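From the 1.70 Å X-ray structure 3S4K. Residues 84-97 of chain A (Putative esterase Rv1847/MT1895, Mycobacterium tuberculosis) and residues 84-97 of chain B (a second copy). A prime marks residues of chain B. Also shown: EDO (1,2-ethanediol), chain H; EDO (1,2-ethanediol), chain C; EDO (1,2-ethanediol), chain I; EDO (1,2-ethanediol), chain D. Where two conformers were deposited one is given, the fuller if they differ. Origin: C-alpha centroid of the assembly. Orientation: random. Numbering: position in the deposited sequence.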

ATOM      1  N   VAL A  84     -14.665  -8.744   7.103  1.00  9.91           N
ATOM      2  CA  VAL A  84     -13.221  -9.007   7.039  1.00  9.75           C
ATOM      3  C   VAL A  84     -12.400  -7.789   7.407  1.00  9.33           C
ATOM      4  O   VAL A  84     -12.820  -6.644   7.232  1.00 10.19           O
ATOM      5  CB  VAL A  84     -12.775  -9.544   5.645  1.00  8.67           C
ATOM      6  CG1 VAL A  84     -13.568 -10.787   5.272  1.00 10.90           C
ATOM      7  CG2 VAL A  84     -12.977  -8.488   4.540  1.00 10.26           C
ATOM      8  N   VAL A  85     -11.203  -8.052   7.902  1.00  8.56           N
ATOM      9  CA  VAL A  85     -10.263  -7.000   8.238  1.00  9.13           C
ATOM     10  C   VAL A  85      -8.890  -7.412   7.777  1.00  8.89           C
ATOM     11  O   VAL A  85      -8.457  -8.527   8.035  1.00  8.76           O
ATOM     12  CB  VAL A  85     -10.274  -6.713   9.761  1.00  8.34           C
ATOM     13  CG1 VAL A  85      -9.940  -7.960  10.570  1.00 10.40           C
ATOM     14  CG2 VAL A  85      -9.290  -5.582  10.110  1.00  9.85           C
ATOM     15  N   GLY A  86      -8.212  -6.531   7.052  1.00  9.53           N
ATOM     16  CA  GLY A  86      -6.852  -6.851   6.649  1.00  8.71           C
ATOM     17  C   GLY A  86      -5.909  -6.942   7.839  1.00  8.35           C
ATOM     18  O   GLY A  86      -6.012  -6.146   8.796  1.00  8.18           O
ATOM     19  N   VAL A  87      -4.986  -7.893   7.784  1.00  7.83           N
ATOM     20  CA  VAL A  87      -3.883  -7.890   8.761  1.00  7.84           C
ATOM     21  C   VAL A  87      -2.502  -7.806   8.133  1.00  7.59           C
ATOM     22  O   VAL A  87      -1.591  -7.334   8.790  1.00  7.84           O
ATOM     23  CB  VAL A  87      -3.956  -9.035   9.795  1.00  8.54           C
ATOM     24  CG1 VAL A  87      -5.267  -8.954  10.584  1.00 10.76           C
ATOM     25  CG2 VAL A  87      -3.782 -10.407   9.093  1.00  9.16           C
ATOM     26  N   ASN A  88      -2.309  -8.272   6.899  1.00  6.32           N
ATOM     27  CA  ASN A  88      -0.993  -8.119   6.260  1.00  6.31           C
ATOM     28  C   ASN A  88      -1.152  -7.940   4.771  1.00  6.07           C
ATOM     29  O   ASN A  88      -1.990  -8.586   4.164  1.00  6.64           O
ATOM     30  CB  ASN A  88      -0.080  -9.300   6.591  1.00  6.40           C
ATOM     31  CG  ASN A  88       1.286  -9.220   5.895  1.00  7.38           C
ATOM     32  OD1 ASN A  88       1.457  -9.742   4.789  1.00  8.92           O
ATOM     33  ND2 ASN A  88       2.237  -8.533   6.522  1.00  8.51           N
ATOM     34  N   ASN A  89      -0.353  -7.049   4.203  1.00  5.88           N
ATOM     35  CA  ASN A  89      -0.315  -6.795   2.756  1.00  6.58           C
ATOM     36  C   ASN A  89       1.148  -6.782   2.343  1.00  7.43           C
ATOM     37  O   ASN A  89       1.940  -5.936   2.834  1.00  7.78           O
ATOM     38  CB  ASN A  89      -0.999  -5.460   2.398  1.00  7.08           C
ATOM     39  CG  ASN A  89      -0.893  -5.089   0.899  1.00  7.49           C
ATOM     40  OD1 ASN A  89       0.180  -5.177   0.265  1.00 10.93           O
ATOM     41  ND2 ASN A  89      -2.012  -4.564   0.352  1.00  5.98           N
ATOM     42  N   ASN A  90       1.515  -7.724   1.474  1.00  6.76           N
ATOM     43  CA  ASN A  90       2.906  -7.922   1.076  1.00  6.72           C
ATOM     44  C   ASN A  90       2.956  -7.871  -0.431  1.00  6.60           C
ATOM     45  O   ASN A  90       2.520  -8.811  -1.097  1.00  6.57           O
ATOM     46  CB  ASN A  90       3.432  -9.256   1.598  1.00  7.08           C
ATOM     47  CG  ASN A  90       4.937  -9.381   1.448  1.00  9.70           C
ATOM     48  OD1 ASN A  90       5.497  -8.884   0.510  1.00 15.26           O
ATOM     49  ND2 ASN A  90       5.587 -10.039   2.401  1.00 17.31           N
ATOM     50  N   THR A  91       3.455  -6.732  -0.939  1.00  6.67           N
ATOM     51  CA  THR A  91       3.424  -6.402  -2.355  1.00  6.34           C
ATOM     52  C   THR A  91       4.823  -6.311  -2.910  1.00  6.77           C
ATOM     53  O   THR A  91       5.705  -5.658  -2.323  1.00  7.71           O
ATOM     54  CB  THR A  91       2.728  -5.051  -2.594  1.00  6.26           C
ATOM     55  OG1 THR A  91       1.363  -5.185  -2.225  1.00  7.70           O
ATOM     56  CG2 THR A  91       2.841  -4.691  -4.054  1.00  6.60           C
ATOM     57  N   ASP A  92       5.022  -6.957  -4.055  1.00  6.13           N
ATOM     58  CA  ASP A  92       6.285  -6.872  -4.786  1.00  7.08           C
ATOM     59  C   ASP A  92       6.041  -5.987  -5.989  1.00  8.16           C
ATOM     60  O   ASP A  92       5.028  -6.127  -6.683  1.00  8.06           O
ATOM     61  CB  ASP A  92       6.747  -8.265  -5.236  1.00  8.11           C
ATOM     62  CG  ASP A  92       7.106  -9.147  -4.087  1.00 10.15           C
ATOM     63  OD1 ASP A  92       8.128  -8.869  -3.382  1.00 11.58           O
ATOM     64  OD2 ASP A  92       6.371 -10.127  -3.860  1.00 14.49           O
ATOM     65  N   PHE A  93       6.957  -5.052  -6.194  1.00  8.52           N
ATOM     66  CA  PHE A  93       6.925  -4.143  -7.315  1.00  8.91           C
ATOM     67  C   PHE A  93       7.832  -4.696  -8.399  1.00  9.00           C
ATOM     68  O   PHE A  93       8.988  -5.033  -8.142  1.00  8.85           O
ATOM     69  CB  PHE A  93       7.411  -2.772  -6.867  1.00  9.06           C
ATOM     70  CG  PHE A  93       6.669  -2.227  -5.681  1.00  9.63           C
ATOM     71  CD1 PHE A  93       5.294  -1.982  -5.747  1.00  7.38           C
ATOM     72  CD2 PHE A  93       7.332  -1.976  -4.495  1.00  8.51           C
ATOM     73  CE1 PHE A  93       4.613  -1.473  -4.666  1.00  9.00           C
ATOM     74  CE2 PHE A  93       6.646  -1.462  -3.402  1.00  8.83           C
ATOM     75  CZ  PHE A  93       5.272  -1.221  -3.487  1.00  8.57           C
ATOM     76  N   VAL A  94       7.323  -4.755  -9.625  1.00  9.30           N
ATOM     77  CA  VAL A  94       8.007  -5.432 -10.698  1.00  9.88           C
ATOM     78  C   VAL A  94       8.487  -4.510 -11.810  1.00 10.27           C
ATOM     79  O   VAL A  94       9.608  -4.666 -12.264  1.00 10.38           O
ATOM     80  CB  VAL A  94       7.098  -6.563 -11.282  1.00 10.08           C
ATOM     81  CG1 VAL A  94       7.816  -7.353 -12.375  1.00 12.27           C
ATOM     82  CG2 VAL A  94       6.646  -7.507 -10.169  1.00 11.17           C
ATOM     83  N   ARG A  95       7.658  -3.551 -12.236  1.00 10.23           N
ATOM     84  CA  ARG A  95       7.959  -2.715 -13.401  0.50 11.17           C
ATOM     85  C   ARG A  95       7.366  -1.334 -13.211  1.00 11.05           C
ATOM     86  O   ARG A  95       6.252  -1.191 -12.721  1.00 11.22           O
ATOM     87  CB  ARG A  95       7.393  -3.337 -14.691  0.50 11.29           C
ATOM     88  CG  ARG A  95       7.765  -2.574 -15.980  0.50 13.15           C
ATOM     89  CD  ARG A  95       7.301  -3.292 -17.239  0.50 15.41           C
ATOM     90  NE  ARG A  95       8.105  -4.470 -17.540  0.50 17.21           N
ATOM     91  CZ  ARG A  95       9.325  -4.428 -18.067  0.50 19.58           C
ATOM     92  NH1 ARG A  95       9.891  -3.262 -18.342  0.50 20.68           N
ATOM     93  NH2 ARG A  95       9.981  -5.553 -18.312  0.50 20.94           N
ATOM     94  N   SER A  96       8.140  -0.322 -13.610  1.00 11.87           N
ATOM     95  CA  SER A  96       7.765   1.083 -13.519  1.00 12.36           C
ATOM     96  C   SER A  96       7.136   1.588 -14.827  1.00 12.64           C
ATOM     97  O   SER A  96       7.752   1.529 -15.900  1.00 13.27           O
ATOM     98  CB  SER A  96       8.994   1.951 -13.199  1.00 13.20           C
ATOM     99  OG  SER A  96       9.505   1.655 -11.917  1.00 15.02           O
ATOM    100  N   ILE A  97       5.912   2.091 -14.717  1.00 12.30           N
ATOM    101  CA  ILE A  97       5.208   2.723 -15.840  1.00 11.92           C
ATOM    102  C   ILE A  97       4.720   4.112 -15.409  1.00 11.89           C
ATOM    103  O   ILE A  97       4.730   4.430 -14.227  1.00 11.00           O
ATOM    104  CB  ILE A  97       4.028   1.857 -16.343  1.00 11.77           C
ATOM    105  CG1 ILE A  97       2.921   1.731 -15.280  1.00 12.37           C
ATOM    106  CG2 ILE A  97       4.534   0.465 -16.775  1.00 12.67           C
ATOM    107  CD1 ILE A  97       1.593   1.055 -15.768  1.00 11.00           C
TER
ATOM    108  N   VAL B  84      16.677   5.446  -5.957  1.00  9.22           N
ATOM    109  CA  VAL B  84      16.153   4.225  -5.329  1.00  8.67           C
ATOM    110  C   VAL B  84      14.842   3.803  -5.978  1.00  8.05           C
ATOM    111  O   VAL B  84      14.074   4.629  -6.484  1.00  8.47           O
ATOM    112  CB  VAL B  84      15.944   4.367  -3.790  1.00  8.53           C
ATOM    113  CG1 VAL B  84      17.227   4.843  -3.117  1.00  9.95           C
ATOM    114  CG2 VAL B  84      14.794   5.342  -3.470  1.00 10.60           C
ATOM    115  N   VAL B  85      14.603   2.501  -5.977  1.00  7.60           N
ATOM    116  CA  VAL B  85      13.352   1.935  -6.471  1.00  7.47           C
ATOM    117  C   VAL B  85      12.854   0.887  -5.500  1.00  7.76           C
ATOM    118  O   VAL B  85      13.612   0.033  -5.029  1.00  8.29           O
ATOM    119  CB  VAL B  85      13.528   1.365  -7.903  1.00  7.24           C
ATOM    120  CG1 VAL B  85      14.578   0.269  -7.936  1.00  7.66           C
ATOM    121  CG2 VAL B  85      12.183   0.858  -8.444  1.00  8.18           C
ATOM    122  N   GLY B  86      11.567   0.967  -5.168  1.00  8.44           N
ATOM    123  CA  GLY B  86      10.978   0.007  -4.258  1.00  7.89           C
ATOM    124  C   GLY B  86      10.895  -1.346  -4.921  1.00  7.62           C
ATOM    125  O   GLY B  86      10.547  -1.430  -6.109  1.00  8.13           O
ATOM    126  N   VAL B  87      11.230  -2.393  -4.175  1.00  6.78           N
ATOM    127  CA  VAL B  87      10.931  -3.757  -4.656  1.00  7.02           C
ATOM    128  C   VAL B  87       9.936  -4.551  -3.802  1.00  6.25           C
ATOM    129  O   VAL B  87       9.248  -5.393  -4.343  1.00  7.04           O
ATOM    130  CB  VAL B  87      12.194  -4.611  -4.972  1.00  8.50           C
ATOM    131  CG1 VAL B  87      13.050  -3.936  -6.030  1.00 10.31           C
ATOM    132  CG2 VAL B  87      12.955  -4.957  -3.697  1.00  7.91           C
ATOM    133  N   ASN B  88       9.834  -4.275  -2.510  1.00  5.47           N
ATOM    134  CA  ASN B  88       8.880  -5.010  -1.634  1.00  5.48           C
ATOM    135  C   ASN B  88       8.405  -4.102  -0.513  1.00  5.96           C
ATOM    136  O   ASN B  88       9.192  -3.365   0.053  1.00  5.81           O
ATOM    137  CB  ASN B  88       9.503  -6.282  -1.062  1.00  6.19           C
ATOM    138  CG  ASN B  88       8.541  -7.055  -0.122  1.00  6.38           C
ATOM    139  OD1 ASN B  88       8.577  -6.874   1.102  1.00  8.57           O
ATOM    140  ND2 ASN B  88       7.658  -7.878  -0.705  1.00  8.89           N
ATOM    141  N   ASN B  89       7.111  -4.136  -0.242  1.00  5.82           N
ATOM    142  CA  ASN B  89       6.491  -3.401   0.844  1.00  6.71           C
ATOM    143  C   ASN B  89       5.612  -4.391   1.592  1.00  7.81           C
ATOM    144  O   ASN B  89       4.664  -4.954   1.018  1.00  8.50           O
ATOM    145  CB  ASN B  89       5.651  -2.231   0.310  1.00  7.17           C
ATOM    146  CG  ASN B  89       4.885  -1.482   1.412  1.00  6.92           C
ATOM    147  OD1 ASN B  89       4.279  -2.072   2.320  1.00  9.74           O
ATOM    148  ND2 ASN B  89       4.848  -0.156   1.288  1.00  8.27           N
ATOM    149  N   ASN B  90       5.952  -4.618   2.854  1.00  7.74           N
ATOM    150  CA  ASN B  90       5.296  -5.619   3.676  1.00  7.64           C
ATOM    151  C   ASN B  90       4.753  -4.911   4.894  1.00  7.06           C
ATOM    152  O   ASN B  90       5.513  -4.526   5.777  1.00  6.69           O
ATOM    153  CB  ASN B  90       6.322  -6.688   4.060  1.00  8.67           C
ATOM    154  CG  ASN B  90       5.752  -7.736   4.992  1.00 11.75           C
ATOM    155  OD1 ASN B  90       4.558  -7.926   5.059  1.00 13.76           O
ATOM    156  ND2 ASN B  90       6.630  -8.400   5.751  1.00 18.13           N
ATOM    157  N   THR B  91       3.424  -4.705   4.916  1.00  7.59           N
ATOM    158  CA  THR B  91       2.766  -3.880   5.920  1.00  7.74           C
ATOM    159  C   THR B  91       1.821  -4.729   6.765  1.00  8.05           C
ATOM    160  O   THR B  91       1.008  -5.511   6.233  1.00  8.76           O
ATOM    161  CB  THR B  91       1.980  -2.718   5.256  1.00  7.84           C
ATOM    162  OG1 THR B  91       2.908  -1.796   4.687  1.00  7.50           O
ATOM    163  CG2 THR B  91       1.127  -2.010   6.264  1.00  9.45           C
ATOM    164  N   ASP B  92       1.941  -4.570   8.079  1.00  7.52           N
ATOM    165  CA  ASP B  92       1.015  -5.192   9.023  1.00  8.33           C
ATOM    166  C   ASP B  92       0.065  -4.135   9.536  1.00  8.92           C
ATOM    167  O   ASP B  92       0.480  -3.034   9.939  1.00  9.16           O
ATOM    168  CB  ASP B  92       1.776  -5.813  10.189  1.00  9.08           C
ATOM    169  CG  ASP B  92       2.622  -6.974   9.765  1.00 10.69           C
ATOM    170  OD1 ASP B  92       2.059  -8.020   9.346  1.00 10.37           O
ATOM    171  OD2 ASP B  92       3.865  -6.841   9.837  1.00 13.85           O
ATOM    172  N   PHE B  93      -1.218  -4.476   9.505  1.00  8.96           N
ATOM    173  CA  PHE B  93      -2.267  -3.611   9.993  1.00  8.79           C
ATOM    174  C   PHE B  93      -2.585  -3.997  11.435  1.00  8.93           C
ATOM    175  O   PHE B  93      -2.842  -5.161  11.746  1.00  7.84           O
ATOM    176  CB  PHE B  93      -3.490  -3.757   9.115  1.00  9.24           C
ATOM    177  CG  PHE B  93      -3.215  -3.498   7.655  1.00  9.82           C
ATOM    178  CD1 PHE B  93      -2.744  -2.256   7.220  1.00  9.38           C
ATOM    179  CD2 PHE B  93      -3.408  -4.497   6.720  1.00  8.80           C
ATOM    180  CE1 PHE B  93      -2.485  -2.015   5.882  1.00  9.61           C
ATOM    181  CE2 PHE B  93      -3.161  -4.255   5.378  1.00  9.02           C
ATOM    182  CZ  PHE B  93      -2.697  -3.025   4.951  1.00  9.40           C
ATOM    183  N   VAL B  94      -2.564  -3.015  12.325  1.00  9.29           N
ATOM    184  CA  VAL B  94      -2.692  -3.271  13.752  1.00 10.09           C
ATOM    185  C   VAL B  94      -4.024  -2.818  14.365  1.00 10.64           C
ATOM    186  O   VAL B  94      -4.646  -3.571  15.124  1.00 11.43           O
ATOM    187  CB  VAL B  94      -1.467  -2.664  14.531  1.00  9.81           C
ATOM    188  CG1 VAL B  94      -1.564  -2.925  16.034  1.00 11.65           C
ATOM    189  CG2 VAL B  94      -0.142  -3.226  14.006  1.00 10.84           C
ATOM    190  N   ARG B  95      -4.476  -1.611  14.035  0.50 10.70           N
ATOM    191  CA  ARG B  95      -5.631  -1.010  14.710  0.50 11.22           C
ATOM    192  C   ARG B  95      -6.421  -0.117  13.758  0.50 11.15           C
ATOM    193  O   ARG B  95      -5.843   0.643  12.988  0.50 10.73           O
ATOM    194  CB  ARG B  95      -5.132  -0.210  15.923  0.50 11.14           C
ATOM    195  CG  ARG B  95      -6.107   0.758  16.566  0.50 13.21           C
ATOM    196  CD  ARG B  95      -5.384   1.474  17.706  0.50 14.00           C
ATOM    197  NE  ARG B  95      -5.906   2.797  18.041  0.50 14.11           N
ATOM    198  CZ  ARG B  95      -6.785   3.030  19.010  0.50 15.01           C
ATOM    199  NH1 ARG B  95      -7.268   2.018  19.717  0.50 16.17           N
ATOM    200  NH2 ARG B  95      -7.193   4.270  19.259  0.50 12.78           N
ATOM    201  N   SER B  96      -7.748  -0.228  13.827  1.00 11.57           N
ATOM    202  CA  SER B  96      -8.663   0.501  12.960  1.00 11.97           C
ATOM    203  C   SER B  96      -9.135   1.790  13.632  1.00 12.41           C
ATOM    204  O   SER B  96      -9.687   1.760  14.737  1.00 13.09           O
ATOM    205  CB  SER B  96      -9.900  -0.349  12.642  1.00 12.02           C
ATOM    206  OG  SER B  96      -9.550  -1.516  11.917  1.00 14.75           O
ATOM    207  N   ILE B  97      -8.914   2.906  12.951  1.00 12.17           N
ATOM    208  CA  ILE B  97      -9.384   4.223  13.389  1.00 12.11           C
ATOM    209  C   ILE B  97     -10.107   4.936  12.246  1.00 12.94           C
ATOM    210  O   ILE B  97     -10.007   4.525  11.081  1.00 11.72           O
ATOM    211  CB  ILE B  97      -8.229   5.106  13.931  1.00 12.14           C
ATOM    212  CG1 ILE B  97      -7.269   5.505  12.795  1.00 13.22           C
ATOM    213  CG2 ILE B  97      -7.490   4.396  15.059  1.00 12.66           C
ATOM    214  CD1 ILE B  97      -6.230   6.584  13.182  1.00 12.92           C
TER
HETATM  215  C1  EDO H 141       8.413   1.171  -6.733  1.00 25.11           C
HETATM  216  O1  EDO H 141       9.170   2.328  -6.316  1.00 26.58           O
HETATM  217  C2  EDO H 141       7.656   1.449  -8.028  1.00 25.69           C
HETATM  218  O2  EDO H 141       8.529   1.660  -9.145  1.00 23.94           O
HETATM  219  C1  EDO C 141      -7.222  -3.245   7.391  1.00 21.39           C
HETATM  220  O1  EDO C 141      -8.439  -3.589   6.691  1.00 21.92           O
HETATM  221  C2  EDO C 141      -7.333  -1.866   8.043  1.00 22.22           C
HETATM  222  O2  EDO C 141      -8.126  -1.882   9.239  1.00 20.11           O
HETATM  223  C1  EDO I 142      -2.856  -7.658  14.169  1.00 17.68           C
HETATM  224  O1  EDO I 142      -2.952  -9.042  13.809  1.00 15.37           O
HETATM  225  C2  EDO I 142      -1.448  -7.143  13.900  1.00 16.35           C
HETATM  226  O2  EDO I 142      -1.170  -7.076  12.492  1.00 16.15           O
HETATM  227  C1  EDO D 142      10.452  -7.952  -8.624  1.00 16.49           C
HETATM  228  O1  EDO D 142       9.920  -7.479  -7.384  1.00 15.40           O
HETATM  229  C2  EDO D 142      11.629  -7.093  -9.063  1.00 17.78           C
HETATM  230  O2  EDO D 142      12.715  -7.215  -8.126  1.00 15.96           O
HETATM  231  O   HOH W   1      -5.851  -5.415  11.543  1.00 13.91           O
HETATM  232  O   HOH W   2       2.033  -3.414   1.111  1.00 11.23           O
HETATM  233  O   HOH W   3      10.631  -2.668  -8.719  1.00 16.63           O

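Six asparagine and aspartate side chains, three from each chain, make four hydrogen bonds across one face of this antiparallel strand pair: Asn88 ND2 donates both to Asn90′ OD1 (2.8 Å, N-H...O 166°) and to Asp92′ OD1 (2.9 Å, 156°), and Asn88′ ND2 repeats the pattern with Asn90 OD1 (2.7 Å) and Asp92 OD1 (2.9 Å). An amide nitrogen has two protons, and each finds an acceptor on the partner strand. The t rotamer of Asn88 (chi1 177°) brings its amide nearer the partner strand.

The register is centred on Asn90 and Asn90′, a non-hydrogen-bonded pair whose CA atoms lie 4.2 Å apart, and the strand axes run at 166°. Six backbone bonds flank this centre. Asn89 N to Thr91′ O (2.9 Å) and Thr91′ N to Asn89 O (2.8 Å, 176°) close a ring, as do their counterparts from the other copy; Phe93′ N to Val87 O and Phe93 N to Val87′ O, both 3.0 Å, complete the ladder.

The opposite face carries Asn89 and Thr91, buried in both chains. Thr91 OG1 donates to Asn89 OD1 (2.8 Å) within its own strand, Asn89 ND2 is satisfied elsewhere in the structure, and water 2 lies 2.7 Å from Asn89 OD1 and 2.9 Å from Asn89′ OD1, within hydrogen-bonding reach of both, so these buried polar groups have partners.

Of the 778 Å² buried between the stretches, Phe93 and Phe93′ supply the largest shares, 83 and 85 Å². Each CB points toward the other strand, and Phe93′ CE2 lies 3.9 Å from Asn89 CB. Glycine suits position 86: an ideal CB would sit only 3.4 Å from Phe93′ CD2. Beside it, water 1 donates to Gly86 O (2.8 Å) and Phe93′ O (3.0 Å), bridging the chains where the backbone ladder ends.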